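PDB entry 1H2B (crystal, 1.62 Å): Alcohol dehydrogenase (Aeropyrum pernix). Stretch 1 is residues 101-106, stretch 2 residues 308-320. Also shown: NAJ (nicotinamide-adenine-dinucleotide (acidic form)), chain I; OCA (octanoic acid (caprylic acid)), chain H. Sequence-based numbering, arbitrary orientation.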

# COMPACT_ATOMS: atom_id res chain seq x y z
N VAL B 101 -14.15 31.29 -1.65
CA VAL B 101 -13.35 30.27 -0.97
C VAL B 101 -14.25 29.20 -0.37
O VAL B 101 -15.46 29.41 -0.09
CB VAL B 101 -12.48 30.86 0.18
CG1 VAL B 101 -11.43 31.85 -0.37
CG2 VAL B 101 -13.36 31.52 1.29
N ILE B 102 -13.65 28.02 -0.19
CA ILE B 102 -14.27 26.96 0.59
C ILE B 102 -13.31 26.66 1.73
O ILE B 102 -12.09 26.75 1.59
CB ILE B 102 -14.57 25.69 -0.28
CG1 ILE B 102 -15.25 24.58 0.59
CG2 ILE B 102 -13.28 25.11 -0.94
CD1 ILE B 102 -15.89 23.50 -0.33
N LEU B 103 -13.87 26.36 2.89
CA LEU B 103 -13.05 26.19 4.08
C LEU B 103 -12.94 24.77 4.56
O LEU B 103 -13.95 24.10 4.85
CB LEU B 103 -13.57 27.04 5.26
CG LEU B 103 -13.74 28.53 4.92
CD1 LEU B 103 -14.28 29.32 6.15
CD2 LEU B 103 -12.41 29.12 4.51
N HIS B 104 -11.69 24.30 4.70
CA HIS B 104 -11.47 23.05 5.43
C HIS B 104 -11.89 23.26 6.89
O HIS B 104 -11.63 24.32 7.46
CB HIS B 104 -10.00 22.69 5.39
CG HIS B 104 -9.73 21.32 5.91
ND1 HIS B 104 -9.67 21.04 7.26
CD2 HIS B 104 -9.61 20.13 5.27
CE1 HIS B 104 -9.51 19.73 7.44
NE2 HIS B 104 -9.46 19.16 6.24
N PRO B 105 -12.62 22.32 7.48
CA PRO B 105 -13.18 22.63 8.80
C PRO B 105 -12.19 22.69 9.94
O PRO B 105 -12.58 23.17 11.00
CB PRO B 105 -14.24 21.53 9.02
CG PRO B 105 -13.99 20.49 7.97
CD PRO B 105 -13.09 21.03 6.95
N ALA B 106 -10.96 22.20 9.79
CA ALA B 106 -9.95 22.23 10.85
C ALA B 106 -9.08 23.47 10.72
O ALA B 106 -8.73 23.87 9.61
CB ALA B 106 -9.05 21.01 10.73
N LEU B 308 -12.45 9.98 9.53
CA LEU B 308 -12.66 11.26 10.20
C LEU B 308 -12.41 12.39 9.18
O LEU B 308 -11.27 12.62 8.80
CB LEU B 308 -11.66 11.41 11.37
CG LEU B 308 -11.71 12.78 12.09
CD1 LEU B 308 -13.06 13.02 12.75
CD2 LEU B 308 -10.59 12.79 13.17
N VAL B 309 -13.50 13.05 8.78
CA VAL B 309 -13.43 14.22 7.88
C VAL B 309 -12.41 13.93 6.80
O VAL B 309 -12.56 12.96 6.09
CB VAL B 309 -13.22 15.52 8.71
CG1 VAL B 309 -13.53 16.77 7.84
CG2 VAL B 309 -14.13 15.60 9.94
N GLY B 310 -11.41 14.80 6.60
CA GLY B 310 -10.32 14.44 5.70
C GLY B 310 -9.28 15.51 5.76
O GLY B 310 -9.34 16.45 6.56
N ASN B 311 -8.24 15.34 4.95
CA ASN B 311 -7.13 16.29 5.03
C ASN B 311 -7.24 17.35 3.92
O ASN B 311 -8.17 17.34 3.11
CB ASN B 311 -5.80 15.54 5.09
CG ASN B 311 -5.49 14.77 3.83
OD1 ASN B 311 -5.83 15.19 2.73
ND2 ASN B 311 -4.83 13.61 3.98
N TYR B 312 -6.30 18.30 3.94
CA TYR B 312 -6.41 19.43 3.01
C TYR B 312 -6.27 19.00 1.57
O TYR B 312 -6.99 19.48 0.70
CB TYR B 312 -5.34 20.43 3.37
CG TYR B 312 -5.39 21.71 2.57
CD1 TYR B 312 -6.19 22.79 2.97
CD2 TYR B 312 -4.62 21.83 1.44
CE1 TYR B 312 -6.21 23.99 2.28
CE2 TYR B 312 -4.63 23.05 0.69
CZ TYR B 312 -5.42 24.11 1.12
OH TYR B 312 -5.43 25.30 0.40
N VAL B 313 -5.34 18.08 1.35
CA VAL B 313 -5.16 17.59 -0.03
C VAL B 313 -6.43 16.90 -0.54
O VAL B 313 -6.84 17.09 -1.69
CB VAL B 313 -3.90 16.71 -0.15
CG1 VAL B 313 -3.87 15.93 -1.45
CG2 VAL B 313 -2.65 17.62 -0.00
N GLU B 314 -7.05 16.11 0.32
CA GLU B 314 -8.31 15.44 -0.04
C GLU B 314 -9.42 16.46 -0.36
O GLU B 314 -10.17 16.27 -1.31
CB GLU B 314 -8.75 14.52 1.11
CG GLU B 314 -7.86 13.28 1.12
CD GLU B 314 -7.97 12.43 2.39
OE1 GLU B 314 -8.40 12.93 3.45
OE2 GLU B 314 -7.59 11.24 2.29
N LEU B 315 -9.51 17.57 0.39
CA LEU B 315 -10.52 18.59 0.05
C LEU B 315 -10.18 19.18 -1.33
O LEU B 315 -11.09 19.38 -2.15
CB LEU B 315 -10.56 19.72 1.10
CG LEU B 315 -11.65 20.76 0.83
CD1 LEU B 315 -13.08 20.22 0.68
CD2 LEU B 315 -11.48 21.80 1.95
N HIS B 316 -8.90 19.41 -1.58
CA HIS B 316 -8.52 19.93 -2.89
C HIS B 316 -8.90 18.99 -4.02
O HIS B 316 -9.43 19.42 -5.04
CB HIS B 316 -7.00 20.17 -2.90
CG HIS B 316 -6.55 20.95 -4.08
ND1 HIS B 316 -6.55 22.32 -4.10
CD2 HIS B 316 -6.16 20.54 -5.30
CE1 HIS B 316 -6.15 22.73 -5.30
NE2 HIS B 316 -5.91 21.66 -6.04
N GLU B 317 -8.61 17.68 -3.86
CA GLU B 317 -9.03 16.71 -4.86
C GLU B 317 -10.54 16.68 -5.08
O GLU B 317 -11.03 16.57 -6.19
CB GLU B 317 -8.57 15.31 -4.44
CG GLU B 317 -7.04 15.22 -4.48
CD GLU B 317 -6.46 13.96 -3.90
OE1 GLU B 317 -7.21 13.05 -3.51
OE2 GLU B 317 -5.22 13.87 -3.83
N LEU B 318 -11.30 16.73 -3.98
CA LEU B 318 -12.73 16.71 -4.11
C LEU B 318 -13.28 17.96 -4.81
O LEU B 318 -14.17 17.84 -5.64
CB LEU B 318 -13.36 16.50 -2.69
CG LEU B 318 -14.87 16.60 -2.70
CD1 LEU B 318 -15.61 15.46 -3.44
CD2 LEU B 318 -15.31 16.68 -1.24
N VAL B 319 -12.74 19.14 -4.47
CA VAL B 319 -13.11 20.35 -5.14
C VAL B 319 -12.83 20.20 -6.66
O VAL B 319 -13.65 20.62 -7.45
CB VAL B 319 -12.39 21.53 -4.56
CG1 VAL B 319 -12.56 22.80 -5.46
CG2 VAL B 319 -12.95 21.83 -3.18
N THR B 320 -11.70 19.60 -7.01
CA THR B 320 -11.40 19.34 -8.42
C THR B 320 -12.50 18.50 -9.10
O THR B 320 -13.02 18.85 -10.17
CB THR B 320 -10.05 18.67 -8.55
OG1 THR B 320 -9.01 19.58 -8.16
CG2 THR B 320 -9.82 18.31 -10.07
PA NAJ I . -28.25 12.71 7.49
O1A NAJ I . -29.27 12.89 8.58
O2A NAJ I . -28.26 13.66 6.28
O5B NAJ I . -28.36 11.28 6.80
C5B NAJ I . -28.64 10.08 7.54
C4B NAJ I . -29.29 9.16 6.52
O4B NAJ I . -29.40 7.87 7.15
C3B NAJ I . -30.67 9.62 6.06
O3B NAJ I . -30.80 9.59 4.63
C2B NAJ I . -31.52 8.58 6.77
O2B NAJ I . -32.80 8.36 6.16
C1B NAJ I . -30.66 7.32 6.77
N9A NAJ I . -31.02 6.31 7.76
C8A NAJ I . -31.56 6.45 9.04
N7A NAJ I . -31.70 5.22 9.61
C5A NAJ I . -31.26 4.30 8.70
C6A NAJ I . -31.17 2.93 8.72
N6A NAJ I . -31.58 2.18 9.75
N1A NAJ I . -30.61 2.30 7.64
C2A NAJ I . -30.20 2.99 6.51
N3A NAJ I . -30.32 4.34 6.50
C4A NAJ I . -30.85 4.98 7.57
O3 NAJ I . -26.83 12.72 8.22
PN NAJ I . -25.41 13.26 7.68
O1N NAJ I . -25.27 14.68 7.96
O2N NAJ I . -25.19 12.76 6.30
O5D NAJ I . -24.45 12.53 8.74
C5D NAJ I . -24.35 11.11 8.68
C4D NAJ I . -23.63 10.62 9.92
O4D NAJ I . -22.23 10.95 9.79
C3D NAJ I . -24.07 11.29 11.22
O3D NAJ I . -23.85 10.37 12.30
C2D NAJ I . -23.09 12.47 11.35
O2D NAJ I . -22.94 12.99 12.64
C1D NAJ I . -21.82 11.75 10.87
N1N NAJ I . -20.67 12.55 10.47
C2N NAJ I . -19.45 11.96 10.60
C3N NAJ I . -18.31 12.63 10.18
C7N NAJ I . -16.97 11.99 10.38
O7N NAJ I . -15.93 12.75 10.02
N7N NAJ I . -16.76 10.74 10.80
C4N NAJ I . -18.37 13.93 9.59
C5N NAJ I . -19.68 14.41 9.33
C6N NAJ I . -20.80 13.74 9.80
C1 OCA H . -18.17 16.55 11.62
C2 OCA H . -17.67 15.73 12.82
C3 OCA H . -16.19 16.03 13.10
C4 OCA H . -15.69 15.59 14.47
C5 OCA H . -14.27 16.11 14.68
C6 OCA H . -13.64 15.50 15.94
C7 OCA H . -12.18 15.90 16.14
C8 OCA H . -11.66 15.26 17.41
O1 OCA H . -19.41 16.58 11.35
O2 OCA H . -17.36 17.15 10.89

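A single buried hydrogen bond from a histidine ring to a main-chain carbonyl, flanked by small apolar contacts, joins the end of a strand and the loop after it to a loop and the helix that follows it, more than 200 residues later. His 104, just past strand 101-103, is the centre of the contact and the residue most covered by the other stretch. His 104 NE2 donates to Gly 310 O at 2.7 Å (N-H...O angle 153°), the carbonyl lying at the ring edge, near the ring plane. The second ring nitrogen is also used: Ala 106 N donates to His 104 ND1 at 3.1 Å, so one nitrogen gives and the other accepts, and this buried polar ring has both satisfied. The carbonyl belongs to a glycine at phi/psi -174/-178°, where a CB on Gly 310 would lie 2.9 Å from Glu 314 OE1. Glu 314 OE1 accepts from Asn 311 N at 2.8 Å, while Asn 311 OD1 caps the helix by accepting from Glu 314 N at 2.9 Å; the reciprocal pair closes the first turn of the helix. One turn into the helix, Leu 315 points toward the strand and Leu 315 CD2 packs 3.7 Å from His 104 CA and 3.8 Å from His 104 CB. The other methyl, Leu 315 CD1, is 4.4 Å from Ile 102 CD1. A further turn along, Val 319 CG2 meets Ile 102 CG2 at 4.0 Å; the four-residue spacing places both helix side chains toward the strand, where branched apolar groups suit a buried seam. Leu 103 points away, in keeping with the alternation of an extended chain. At the other end, Pro 105 CG touches Val 309 CG1 at 3.8 Å, while Val 309 N donates to the nicotinamide carboxamide oxygen O7N of NAJ at 2.7 Å, so this edge adjoins the bound cofactor.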